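Local coordinates for DegT/DnrJ/EryC1/StrS aminotransferase (Brucella abortus 2308, PDB 4QGR), which binds pyridoxal 5'-phosphate and probably acts as an aminotransferase of the DegT/DnrJ/EryC1/StrS type, at residues A[9-14]-A[318-323]; A[118-123]-A[153-158]; A[310-315]-A[372-377]. One frame throughout, in Å; residues are numbered along the deposited sequence.

Contact 1 of 3, residues A[9-14]-A[318-323]; sequences MQFIDL and PSVIYY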
loop_
_atom_site.group_PDB
_atom_site.type_symbol
_atom_site.label_atom_id
_atom_site.label_comp_id
_atom_site.label_asym_id
_atom_site.label_seq_id
_atom_site.Cartn_x
_atom_site.Cartn_y
_atom_site.Cartn_z
ATOM N N MET A 9 -15.136 -29.226 4.906
ATOM C CA MET A 9 -15.218 -28.015 5.677
ATOM C C MET A 9 -14.103 -27.071 5.269
ATOM O O MET A 9 -13.020 -27.540 4.893
ATOM C CB MET A 9 -14.867 -28.456 7.067
ATOM C CG MET A 9 -15.590 -27.807 8.174
ATOM S SD MET A 9 -14.885 -28.724 9.521
ATOM C CE MET A 9 -15.882 -30.213 9.574
ATOM N N GLN A 10 -14.337 -25.767 5.403
ATOM C CA GLN A 10 -13.286 -24.771 5.244
ATOM C C GLN A 10 -13.172 -23.976 6.561
ATOM O O GLN A 10 -14.158 -23.726 7.226
ATOM C CB GLN A 10 -13.630 -23.814 4.106
ATOM C CG GLN A 10 -13.686 -24.452 2.712
ATOM C CD GLN A 10 -12.364 -24.371 1.992
ATOM O OE1 GLN A 10 -11.785 -23.285 1.881
ATOM N NE2 GLN A 10 -11.870 -25.519 1.489
ATOM N N PHE A 11 -11.957 -23.573 6.883
ATOM C CA PHE A 11 -11.709 -22.681 8.035
ATOM C C PHE A 11 -12.463 -21.347 7.919
ATOM O O PHE A 11 -13.162 -20.944 8.840
ATOM C CB PHE A 11 -10.197 -22.456 8.172
ATOM C CG PHE A 11 -9.827 -21.815 9.462
ATOM C CD1 PHE A 11 -9.928 -22.536 10.649
ATOM C CD2 PHE A 11 -9.458 -20.499 9.502
ATOM C CE1 PHE A 11 -9.637 -21.922 11.866
ATOM C CE2 PHE A 11 -9.171 -19.874 10.721
ATOM C CZ PHE A 11 -9.230 -20.617 11.882
ATOM N N ILE A 12 -12.285 -20.656 6.801
ATOM C CA ILE A 12 -13.042 -19.444 6.463
ATOM C C ILE A 12 -13.421 -19.581 4.980
ATOM O O ILE A 12 -12.554 -19.546 4.105
ATOM C CB ILE A 12 -12.238 -18.154 6.692
ATOM C CG1 ILE A 12 -11.995 -17.930 8.201
ATOM C CG2 ILE A 12 -12.974 -16.935 6.104
ATOM C CD1 ILE A 12 -11.031 -16.796 8.534
ATOM N N ASP A 13 -14.707 -19.758 4.700
ATOM C CA ASP A 13 -15.134 -20.244 3.395
ATOM C C ASP A 13 -15.484 -19.121 2.430
ATOM O O ASP A 13 -16.673 -18.745 2.302
ATOM C CB ASP A 13 -16.340 -21.139 3.606
ATOM C CG ASP A 13 -16.636 -22.002 2.414
ATOM O OD1 ASP A 13 -16.212 -21.657 1.292
ATOM O OD2 ASP A 13 -17.291 -23.032 2.657
ATOM N N LEU A 14 -14.476 -18.609 1.717
ATOM C CA LEU A 14 -14.726 -17.512 0.779
ATOM C C LEU A 14 -15.542 -18.007 -0.416
ATOM O O LEU A 14 -16.314 -17.281 -0.990
ATOM C CB LEU A 14 -13.433 -16.846 0.315
ATOM C CG LEU A 14 -12.636 -16.215 1.469
ATOM C CD1 LEU A 14 -11.360 -15.597 0.893
ATOM C CD2 LEU A 14 -13.428 -15.182 2.273
ATOM N N PRO A 318 -9.664 -28.251 9.818
ATOM C CA PRO A 318 -8.563 -27.294 9.964
ATOM C C PRO A 318 -8.728 -26.446 11.213
ATOM O O PRO A 318 -9.875 -26.204 11.667
ATOM C CB PRO A 318 -8.705 -26.422 8.723
ATOM C CG PRO A 318 -10.194 -26.423 8.463
ATOM C CD PRO A 318 -10.623 -27.815 8.777
ATOM N N SER A 319 -7.591 -26.019 11.769
ATOM C CA SER A 319 -7.602 -25.085 12.913
ATOM C C SER A 319 -6.285 -24.332 12.887
ATOM O O SER A 319 -5.304 -24.803 12.304
ATOM C CB SER A 319 -7.792 -25.829 14.218
ATOM O OG SER A 319 -6.717 -26.742 14.507
ATOM N N VAL A 320 -6.249 -23.159 13.517
ATOM C CA VAL A 320 -5.063 -22.298 13.435
ATOM C C VAL A 320 -4.794 -21.697 14.809
ATOM O O VAL A 320 -5.714 -21.338 15.523
ATOM C CB VAL A 320 -5.288 -21.134 12.460
ATOM C CG1 VAL A 320 -4.003 -20.313 12.234
ATOM C CG2 VAL A 320 -5.768 -21.688 11.149
ATOM N N ILE A 321 -3.521 -21.608 15.164
ATOM C CA ILE A 321 -3.121 -20.959 16.400
ATOM C C ILE A 321 -2.834 -19.498 16.108
ATOM O O ILE A 321 -1.902 -19.190 15.375
ATOM C CB ILE A 321 -1.840 -21.615 16.963
ATOM C CG1 ILE A 321 -2.103 -23.081 17.282
ATOM C CG2 ILE A 321 -1.373 -20.899 18.227
ATOM C CD1 ILE A 321 -0.857 -23.845 17.697
ATOM N N TYR A 322 -3.643 -18.625 16.676
ATOM C CA TYR A 322 -3.413 -17.173 16.719
ATOM C C TYR A 322 -3.198 -16.815 18.214
ATOM O O TYR A 322 -4.157 -16.818 18.970
ATOM C CB TYR A 322 -4.654 -16.443 16.180
ATOM C CG TYR A 322 -4.856 -16.666 14.706
ATOM C CD1 TYR A 322 -3.966 -16.123 13.782
ATOM C CD2 TYR A 322 -5.935 -17.409 14.228
ATOM C CE1 TYR A 322 -4.116 -16.369 12.425
ATOM C CE2 TYR A 322 -6.114 -17.627 12.880
ATOM C CZ TYR A 322 -5.227 -17.081 11.982
ATOM O OH TYR A 322 -5.426 -17.292 10.612
ATOM N N TYR A 323 -1.982 -16.504 18.681
ATOM C CA TYR A 323 -0.787 -16.261 17.890
ATOM C C TYR A 323 0.312 -17.101 18.487
ATOM O O TYR A 323 0.362 -17.323 19.710
ATOM C CB TYR A 323 -0.377 -14.783 17.959
ATOM C CG TYR A 323 -1.371 -13.901 17.277
ATOM C CD1 TYR A 323 -1.270 -13.646 15.934
ATOM C CD2 TYR A 323 -2.427 -13.321 17.988
ATOM C CE1 TYR A 323 -2.214 -12.878 15.280
ATOM C CE2 TYR A 323 -3.368 -12.551 17.346
ATOM C CZ TYR A 323 -3.241 -12.317 15.999
ATOM O OH TYR A 323 -4.160 -11.560 15.308
#
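The ring of Phe11 carries Val320 on one face and meets Pro318 at its edge. Val320 sets CG2 over that face, offset toward the CE1-CZ-CE2 rim, with CG2 3.8 Å from the Phe11 ring centroid and only 15° off the normal, a CH-pi contact; the two side chains cross at about a right angle. Near the ring plane, Phe11 CD1 lies 3.8 Å from the carbonyl O of Pro318. Tyr322 presents its own edge, CE2 standing 4.4 Å from Phe11 CE2, while the other methyl of Val320, CG1, lies over a face of the Tyr322 ring. Val320 thus serves both rings, one methyl to each. The side chain of Tyr322 is about 8 Å from the bound pyridoxal 5'-phosphate, so this packing borders the active-site region.

Phe11 CG stands anti to the backbone N (chi1 -168°). At the base of this side chain, Pro318 CG lies 3.7 Å from Phe11 N and 4.0 Å from Phe11 CB. Met9 adds a looser touch, SD to Pro318 CD at 4.4 Å.

The contact is apolar packing between two loops, both held by backbone hydrogen bonds, Val320 to Ser355 of strand 353-356 and Phe11 to Met358 just beyond it. Met9 rests on helix 364-377, and Asp13 N-caps helix 14-20.

Contact 2 of 3, residues A[118-123]-A[153-158]; sequences MNVEQL and YNRITA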
loop_
_atom_site.group_PDB
_atom_site.type_symbol
_atom_site.label_atom_id
_atom_site.label_comp_id
_atom_site.label_asym_id
_atom_site.label_seq_id
_atom_site.Cartn_x
_atom_site.Cartn_y
_atom_site.Cartn_z
ATOM N N MET A 118 -6.518 -5.584 25.446
ATOM C CA MET A 118 -5.582 -4.786 26.289
ATOM C C MET A 118 -6.061 -4.651 27.734
ATOM O O MET A 118 -7.170 -4.201 27.999
ATOM C CB MET A 118 -5.418 -3.386 25.682
ATOM C CG MET A 118 -4.421 -2.485 26.440
ATOM S SD MET A 118 -4.087 -0.910 25.656
ATOM C CE MET A 118 -3.141 -1.368 24.201
ATOM N N ASN A 119 -5.166 -4.974 28.665
ATOM C CA ASN A 119 -5.396 -4.894 30.094
ATOM C C ASN A 119 -5.326 -3.408 30.505
ATOM O O ASN A 119 -4.299 -2.727 30.330
ATOM C CB ASN A 119 -4.307 -5.716 30.837
ATOM C CG ASN A 119 -4.386 -5.609 32.354
ATOM O OD1 ASN A 119 -4.598 -4.546 32.901
ATOM N ND2 ASN A 119 -4.107 -6.704 33.033
ATOM N N VAL A 120 -6.425 -2.908 31.020
ATOM C CA VAL A 120 -6.538 -1.483 31.281
ATOM C C VAL A 120 -5.680 -1.015 32.455
ATOM O O VAL A 120 -5.083 0.084 32.411
ATOM C CB VAL A 120 -8.008 -1.151 31.500
ATOM C CG1 VAL A 120 -8.164 0.231 32.123
ATOM C CG2 VAL A 120 -8.714 -1.323 30.154
ATOM N N GLU A 121 -5.651 -1.803 33.529
ATOM C CA GLU A 121 -4.878 -1.413 34.701
ATOM C C GLU A 121 -3.410 -1.331 34.352
ATOM O O GLU A 121 -2.686 -0.414 34.810
ATOM C CB GLU A 121 -5.048 -2.399 35.853
ATOM C CG GLU A 121 -6.385 -2.301 36.568
ATOM C CD GLU A 121 -7.532 -3.029 35.885
ATOM O OE1 GLU A 121 -7.323 -3.786 34.892
ATOM O OE2 GLU A 121 -8.681 -2.813 36.361
ATOM N N GLN A 122 -2.953 -2.299 33.573
ATOM C CA GLN A 122 -1.551 -2.327 33.182
ATOM C C GLN A 122 -1.209 -1.233 32.178
ATOM O O GLN A 122 -0.124 -0.702 32.230
ATOM C CB GLN A 122 -1.139 -3.698 32.658
ATOM C CG GLN A 122 0.375 -3.867 32.764
ATOM C CD GLN A 122 0.931 -5.059 32.039
ATOM O OE1 GLN A 122 0.417 -5.468 30.982
ATOM N NE2 GLN A 122 2.031 -5.579 32.547
ATOM N N LEU A 123 -2.138 -0.871 31.293
ATOM C CA LEU A 123 -1.977 0.297 30.443
ATOM C C LEU A 123 -1.660 1.543 31.296
ATOM O O LEU A 123 -0.722 2.305 31.003
ATOM C CB LEU A 123 -3.246 0.554 29.657
ATOM C CG LEU A 123 -3.389 1.843 28.886
ATOM C CD1 LEU A 123 -2.291 1.978 27.845
ATOM C CD2 LEU A 123 -4.775 2.057 28.241
ATOM N N TYR A 153 -13.293 0.337 25.794
ATOM C CA TYR A 153 -13.004 1.724 25.407
ATOM C C TYR A 153 -13.338 2.765 26.481
ATOM O O TYR A 153 -12.670 3.807 26.514
ATOM C CB TYR A 153 -13.667 2.091 24.049
ATOM C CG TYR A 153 -12.928 1.363 22.963
ATOM C CD1 TYR A 153 -11.666 1.810 22.557
ATOM C CD2 TYR A 153 -13.437 0.211 22.388
ATOM C CE1 TYR A 153 -10.926 1.131 21.597
ATOM C CE2 TYR A 153 -12.692 -0.484 21.427
ATOM C CZ TYR A 153 -11.434 -0.018 21.056
ATOM O OH TYR A 153 -10.619 -0.693 20.138
ATOM N N ASN A 154 -14.308 2.502 27.344
ATOM C CA ASN A 154 -14.622 3.535 28.371
ATOM C C ASN A 154 -13.481 3.683 29.340
ATOM O O ASN A 154 -13.028 4.793 29.581
ATOM C CB ASN A 154 -15.905 3.246 29.105
ATOM C CG ASN A 154 -17.072 3.136 28.164
ATOM O OD1 ASN A 154 -17.094 3.736 27.078
ATOM N ND2 ASN A 154 -18.017 2.307 28.530
ATOM N N ARG A 155 -12.975 2.570 29.865
ATOM C CA ARG A 155 -11.853 2.655 30.787
ATOM C C ARG A 155 -10.544 3.127 30.103
ATOM O O ARG A 155 -9.739 3.868 30.702
ATOM C CB ARG A 155 -11.673 1.347 31.517
ATOM C CG ARG A 155 -12.931 0.998 32.323
ATOM C CD ARG A 155 -12.826 -0.333 33.018
ATOM N NE ARG A 155 -11.868 -0.205 34.108
ATOM C CZ ARG A 155 -11.136 -1.200 34.589
ATOM N NH1 ARG A 155 -11.247 -2.423 34.087
ATOM N NH2 ARG A 155 -10.285 -0.952 35.577
ATOM N N ILE A 156 -10.317 2.681 28.865
ATOM C CA ILE A 156 -9.157 3.135 28.109
ATOM C C ILE A 156 -9.203 4.640 27.840
ATOM O O ILE A 156 -8.205 5.345 28.004
ATOM C CB ILE A 156 -9.011 2.332 26.787
ATOM C CG1 ILE A 156 -8.686 0.883 27.100
ATOM C CG2 ILE A 156 -7.875 2.872 25.929
ATOM C CD1 ILE A 156 -8.686 0.020 25.879
ATOM N N THR A 157 -10.376 5.148 27.465
ATOM C CA THR A 157 -10.518 6.561 27.201
ATOM C C THR A 157 -10.384 7.358 28.507
ATOM O O THR A 157 -9.775 8.460 28.506
ATOM C CB THR A 157 -11.872 6.815 26.504
ATOM O OG1 THR A 157 -11.947 5.938 25.373
ATOM C CG2 THR A 157 -12.047 8.291 26.088
ATOM N N ALA A 158 -10.893 6.826 29.615
ATOM C CA ALA A 158 -10.706 7.531 30.890
ATOM C C ALA A 158 -9.203 7.760 31.167
ATOM O O ALA A 158 -8.797 8.831 31.590
ATOM C CB ALA A 158 -11.339 6.787 32.050
#
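Arg155 and Glu121 form a short salt bridge at the solvent-exposed border of this helix pair. NH2 of Arg155 donates to OE2 of Glu121 over 2.6 Å, almost straight at 171°, and the oxygen lies in the guanidinium plane. The donor reaches OE2 from above the carboxylate plane; the two planes are turned 61° apart, and a single NH2 to OE2 bond joins the ions.

Asn119 holds the start of the first helix: its OD1 accepts from Gln122 N at 2.9 Å, the N-cap bond, with the donor above the carbonyl plane. On the partner helix, Tyr153 O is gripped by two donors of Thr157, backbone N and OG1, which arrive from opposite faces of the carbonyl plane.

Inward from the ions, Val120 spans both kinds of contact. Its CG1 packs on Arg155 CB at 3.7 Å and lies over the centre of the guanidinium, 4.1 Å from Arg155 CZ, so the charged group has a methyl over one face and the acid at its edge. The other methyl, CG2, meets Ile156 CG1 at 3.8 Å. Deeper still, Leu123 CD2 touches Ile156 CG2 at 4.0 Å, the two side chains crossing at about a right angle.

Helix 120-133 leads into strand 137-141, and helix 153-163 links that strand to its parallel neighbour 166-170, a beta-alpha-beta crossover in the large mixed-sheet domain, as in fold-type I PLP enzymes. Val120 and Leu123 also pack on Ile159 of the second helix, Leu123 reaches Phe86 of strand 83-88, and Tyr153 and Thr157 lean on strand 166-170.

Contact 3 of 3, residues A[310-315]-A[372-377]; sequences AQLQAE and GVIRGF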
loop_
_atom_site.group_PDB
_atom_site.type_symbol
_atom_site.label_atom_id
_atom_site.label_comp_id
_atom_site.label_asym_id
_atom_site.label_seq_id
_atom_site.Cartn_x
_atom_site.Cartn_y
_atom_site.Cartn_z
ATOM N N ALA A 310 -4.083 -31.771 16.327
ATOM C CA ALA A 310 -3.715 -32.904 15.483
ATOM C C ALA A 310 -4.911 -33.839 15.263
ATOM O O ALA A 310 -5.086 -34.397 14.178
ATOM C CB ALA A 310 -2.565 -33.682 16.145
ATOM N N GLN A 311 -5.673 -34.086 16.328
ATOM C CA GLN A 311 -6.835 -34.926 16.224
ATOM C C GLN A 311 -7.865 -34.256 15.327
ATOM O O GLN A 311 -8.555 -34.932 14.563
ATOM C CB GLN A 311 -7.421 -35.211 17.615
ATOM C CG GLN A 311 -8.670 -36.072 17.604
ATOM C CD GLN A 311 -8.439 -37.412 16.917
ATOM O OE1 GLN A 311 -7.351 -37.959 16.975
ATOM N NE2 GLN A 311 -9.451 -37.918 16.230
ATOM N N LEU A 312 -8.015 -32.933 15.445
ATOM C CA LEU A 312 -8.949 -32.228 14.564
ATOM C C LEU A 312 -8.518 -32.399 13.085
ATOM O O LEU A 312 -9.325 -32.762 12.211
ATOM C CB LEU A 312 -9.042 -30.752 14.953
ATOM C CG LEU A 312 -9.828 -30.421 16.228
ATOM C CD1 LEU A 312 -9.504 -28.981 16.637
ATOM C CD2 LEU A 312 -11.319 -30.537 16.005
ATOM N N GLN A 313 -7.227 -32.243 12.816
ATOM C CA GLN A 313 -6.733 -32.408 11.451
ATOM C C GLN A 313 -6.866 -33.859 10.949
ATOM O O GLN A 313 -7.186 -34.055 9.787
ATOM C CB GLN A 313 -5.298 -31.980 11.278
ATOM C CG GLN A 313 -5.026 -31.750 9.803
ATOM C CD GLN A 313 -3.592 -31.448 9.502
ATOM O OE1 GLN A 313 -2.963 -30.657 10.189
ATOM N NE2 GLN A 313 -3.065 -32.057 8.435
ATOM N N ALA A 314 -6.652 -34.834 11.826
ATOM C CA ALA A 314 -6.839 -36.245 11.442
ATOM C C ALA A 314 -8.289 -36.516 11.032
ATOM O O ALA A 314 -8.547 -37.385 10.219
ATOM C CB ALA A 314 -6.407 -37.182 12.564
ATOM N N GLU A 315 -9.239 -35.747 11.580
ATOM C CA GLU A 315 -10.642 -35.857 11.207
ATOM C C GLU A 315 -11.030 -34.862 10.130
ATOM O O GLU A 315 -12.212 -34.658 9.875
ATOM C CB GLU A 315 -11.541 -35.656 12.429
ATOM C CG GLU A 315 -11.442 -36.755 13.472
ATOM C CD GLU A 315 -12.008 -38.077 12.998
ATOM O OE1 GLU A 315 -12.941 -38.086 12.149
ATOM O OE2 GLU A 315 -11.463 -39.114 13.431
ATOM N N GLY A 372 -18.037 -32.748 18.198
ATOM C CA GLY A 372 -17.889 -34.147 18.570
ATOM C C GLY A 372 -16.428 -34.523 18.763
ATOM O O GLY A 372 -16.080 -35.267 19.658
ATOM N N VAL A 373 -15.567 -34.021 17.899
ATOM C CA VAL A 373 -14.177 -34.413 17.962
ATOM C C VAL A 373 -13.542 -33.802 19.193
ATOM O O VAL A 373 -12.758 -34.473 19.893
ATOM C CB VAL A 373 -13.416 -34.010 16.672
ATOM C CG1 VAL A 373 -11.922 -34.267 16.822
ATOM C CG2 VAL A 373 -13.956 -34.767 15.478
ATOM N N ILE A 374 -13.893 -32.542 19.486
ATOM C CA ILE A 374 -13.324 -31.853 20.628
ATOM C C ILE A 374 -13.773 -32.537 21.943
ATOM O O ILE A 374 -12.949 -32.811 22.821
ATOM C CB ILE A 374 -13.682 -30.348 20.622
ATOM C CG1 ILE A 374 -13.066 -29.673 19.391
ATOM C CG2 ILE A 374 -13.199 -29.659 21.905
ATOM C CD1 ILE A 374 -13.495 -28.246 19.160
ATOM N N ARG A 375 -15.062 -32.825 22.056
ATOM C CA ARG A 375 -15.607 -33.477 23.245
ATOM C C ARG A 375 -14.972 -34.878 23.420
ATOM O O ARG A 375 -14.573 -35.278 24.529
ATOM C CB ARG A 375 -17.133 -33.584 23.144
ATOM C CG ARG A 375 -17.853 -32.232 23.177
ATOM C CD ARG A 375 -19.358 -32.402 23.269
ATOM N NE ARG A 375 -19.666 -32.945 24.587
ATOM C CZ ARG A 375 -19.703 -32.219 25.700
ATOM N NH1 ARG A 375 -19.502 -30.903 25.670
ATOM N NH2 ARG A 375 -19.933 -32.801 26.854
ATOM N N GLY A 376 -14.838 -35.593 22.302
ATOM C CA GLY A 376 -14.262 -36.929 22.310
ATOM C C GLY A 376 -12.814 -36.906 22.752
ATOM O O GLY A 376 -12.391 -37.752 23.528
ATOM N N PHE A 377 -12.040 -35.941 22.246
ATOM C CA PHE A 377 -10.657 -35.754 22.663
ATOM C C PHE A 377 -10.550 -35.605 24.168
ATOM O O PHE A 377 -9.619 -36.131 24.774
ATOM C CB PHE A 377 -10.036 -34.500 22.007
ATOM C CG PHE A 377 -8.577 -34.295 22.352
ATOM C CD1 PHE A 377 -7.586 -35.069 21.748
ATOM C CD2 PHE A 377 -8.197 -33.352 23.299
ATOM C CE1 PHE A 377 -6.257 -34.887 22.079
ATOM C CE2 PHE A 377 -6.857 -33.156 23.621
ATOM C CZ PHE A 377 -5.891 -33.936 23.015
#
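Val373 divides its methyls between helix 305-314 and Glu315 just after it: with CG1 anti to its backbone N (chi1 173°) and CG2 anti to its carbonyl carbon, the side chain straddles three residues. CG1 packs against Gln311 CG at 3.8 Å and Leu312 CD2 at 3.9 Å, whereas CG2 meets Glu315 CG at 3.8 Å. Gln311 swings its CG across by standing anti to the backbone N, then bends at chi2 (57°), leaving its aliphatic part to do the touching. Glu315 likewise offers CB and CG.

Leu312 CD2 is shared, since it also lies 3.9 Å from Ile374 CG1 on the buried side. At the far end Gln311 CB approaches Phe377 CD1 at 4.1 Å, coming at the ring obliquely. The axes of the short helical segments pass 9.9 Å apart at 135°.

Leu312 rests on Leu354 and Ile374 on Leu356, both of strand 353-356, and Leu308, a turn earlier on helix 305-314, also touches Ile374 and Phe377. These are helices packed on the antiparallel pair 298-301/353-356, consistent with the small C-terminal domain of fold-type I aminotransferases, and the contact lies away from the annotated sites.

In the fold
Contacts 1 and 3 are neighbours on one side of the chain's centre, 15 Å apart between centres, and they touch where Ser319 OG lies 4.2 Å from Leu312 CD1. Strand 353-356 and helix 364-377 serve both. Their segments alternate along the sequence, 9-14, 310-315, 318-323, 372-377, so the N-terminal loop is tied into the C-terminal region. Contact 2 lies across the centre from contact 1, its centre 30 Å from that of contact 1 and 37 Å from that of contact 3. It is nested within the loop that contact 1 closes. Contact 2 thus belongs to the large mixed-sheet domain, while contacts 1 and 3 build the C-terminal part, with contact 1 nearest the cofactor.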